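MdcA (Pseudomonas aeruginosa, PDB 5VIT) is the alpha subunit of malonate decarboxylase, a transferase that probably exchanges the acetyl group on the acyl carrier subunit for malonyl. Local coordinates at residues P235-V238 with L239-M242. Residues are numbered along the deposited sequence; the frame is centred on the assembly and turned at random.
Sequences PVHV and LMAM
Met240 lays its methyl CE at the rim of the His237 imidazole, near the ring plane and 4.1 Å from CD2. The two side chains run at a slant to each other, and the bend at the last torsion of Met240 (chi3 -70°) turns CE back toward the first turn of helix 235-250. Val236 CG1 sits over one face of the same ring, offset toward its rim, while His237 ND1 accepts a hydrogen bond from Lys234 N. Val238 and Met242 meet one turn apart: Val238 CG1, anti to its own N and thereby beside its carbonyl carbon (chi1 179°), lies 4.2 Å from Met242 SD. Beneath these side chains run four i to i+4 hydrogen bonds, from Leu239 N to Pro235 O (2.9 Å) through Met242 N to Val238 O (2.8 Å). Ala241 N gives the third to His237 O, with an N-H...O angle of 163°. His237, Met240, Ala241 and Met242 touch helix 263-278, whereas Pro235 and Leu239 pack on Leu87, and Val236 on Val84, of the MdcC chain. These first two turns thus combine regular alpha-helical bonding with largely apolar packing, and the ND1 bond helps fix the ring rotation, keeping CD2 toward Met240 CE.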
ATOM      1  N   PRO A 235      19.083   0.200  -4.937  1.00 31.73           N
ATOM      2  CA  PRO A 235      17.820   0.940  -5.019  1.00 31.63           C
ATOM      3  C   PRO A 235      16.605   0.232  -4.396  1.00 31.11           C
ATOM      4  O   PRO A 235      15.780   0.929  -3.799  1.00 27.31           O
ATOM      5  CB  PRO A 235      17.620   1.133  -6.542  1.00 35.21           C
ATOM      6  CG  PRO A 235      18.965   0.764  -7.190  1.00 33.62           C
ATOM      7  CD  PRO A 235      19.949   0.476  -6.097  1.00 31.87           C
ATOM      8  N   VAL A 236      16.483  -1.092  -4.523  1.00 29.06           N
ATOM      9  CA  VAL A 236      15.344  -1.796  -3.921  1.00 24.46           C
ATOM     10  C   VAL A 236      15.349  -1.663  -2.380  1.00 28.17           C
ATOM     11  O   VAL A 236      14.285  -1.517  -1.764  1.00 27.17           O
ATOM     12  CB  VAL A 236      15.311  -3.296  -4.316  1.00 27.01           C
ATOM     13  CG1 VAL A 236      16.568  -4.030  -3.854  1.00 27.92           C
ATOM     14  CG2 VAL A 236      14.069  -3.963  -3.759  1.00 26.90           C
ATOM     15  N   HIS A 237      16.537  -1.666  -1.768  1.00 25.26           N
ATOM     16  CA  HIS A 237      16.654  -1.417  -0.328  1.00 25.56           C
ATOM     17  C   HIS A 237      16.116  -0.033   0.016  1.00 26.99           C
ATOM     18  O   HIS A 237      15.311   0.151   0.943  1.00 27.02           O
ATOM     19  CB  HIS A 237      18.097  -1.507   0.130  1.00 22.09           C
ATOM     20  CG  HIS A 237      18.722  -2.846  -0.081  1.00 30.48           C
ATOM     21  ND1 HIS A 237      20.030  -2.996  -0.489  1.00 36.23           N
ATOM     22  CD2 HIS A 237      18.228  -4.097   0.070  1.00 35.56           C
ATOM     23  CE1 HIS A 237      20.313  -4.283  -0.585  1.00 37.99           C
ATOM     24  NE2 HIS A 237      19.237  -4.973  -0.253  1.00 30.59           N
ATOM     25  N   VAL A 238      16.588   0.946  -0.741  1.00 23.62           N
ATOM     26  CA  VAL A 238      16.213   2.331  -0.522  1.00 27.37           C
ATOM     27  C   VAL A 238      14.701   2.514  -0.633  1.00 23.63           C
ATOM     28  O   VAL A 238      14.107   3.251   0.156  1.00 24.78           O
ATOM     29  CB  VAL A 238      16.948   3.260  -1.515  1.00 27.46           C
ATOM     30  CG1 VAL A 238      16.529   4.702  -1.304  1.00 26.99           C
ATOM     31  CG2 VAL A 238      18.453   3.115  -1.322  1.00 24.32           C
ATOM     32  N   LEU A 239      14.087   1.817  -1.588  1.00 23.87           N
ATOM     33  CA  LEU A 239      12.638   1.842  -1.759  1.00 23.38           C
ATOM     34  C   LEU A 239      11.927   1.320  -0.501  1.00 25.18           C
ATOM     35  O   LEU A 239      11.034   1.988   0.020  1.00 27.27           O
ATOM     36  CB  LEU A 239      12.217   1.028  -2.980  1.00 20.43           C
ATOM     37  CG  LEU A 239      10.710   0.907  -3.255  1.00 28.69           C
ATOM     38  CD1 LEU A 239       9.943   2.247  -3.163  1.00 23.47           C
ATOM     39  CD2 LEU A 239      10.509   0.274  -4.627  1.00 28.90           C
ATOM     40  N   MET A 240      12.334   0.151  -0.008  1.00 21.82           N
ATOM     41  CA  MET A 240      11.749  -0.386   1.220  1.00 26.13           C
ATOM     42  C   MET A 240      11.990   0.576   2.398  1.00 24.91           C
ATOM     43  O   MET A 240      11.087   0.844   3.200  1.00 24.75           O
ATOM     44  CB  MET A 240      12.321  -1.781   1.519  1.00 23.71           C
ATOM     45  CG  MET A 240      11.973  -2.803   0.448  1.00 25.22           C
ATOM     46  SD  MET A 240      12.391  -4.502   0.887  1.00 26.89           S
ATOM     47  CE  MET A 240      14.177  -4.514   0.857  1.00 28.79           C
ATOM     48  N   ALA A 241      13.206   1.116   2.464  1.00 26.86           N
ATOM     49  CA  ALA A 241      13.592   2.066   3.507  1.00 25.98           C
ATOM     50  C   ALA A 241      12.733   3.337   3.482  1.00 25.01           C
ATOM     51  O   ALA A 241      12.362   3.846   4.537  1.00 27.29           O
ATOM     52  CB  ALA A 241      15.049   2.415   3.367  1.00 21.56           C
ATOM     53  N   MET A 242      12.413   3.833   2.283  1.00 24.81           N
ATOM     54  CA  MET A 242      11.543   5.000   2.144  1.00 26.63           C
ATOM     55  C   MET A 242      10.149   4.701   2.706  1.00 27.86           C
ATOM     56  O   MET A 242       9.549   5.532   3.415  1.00 22.44           O
ATOM     57  CB  MET A 242      11.425   5.440   0.676  1.00 25.42           C
ATOM     58  CG  MET A 242      12.695   6.014   0.057  1.00 29.63           C
ATOM     59  SD  MET A 242      12.575   6.179  -1.760  1.00 30.95           S
ATOM     60  CE  MET A 242      11.731   7.759  -1.879  1.00 21.84           C
TER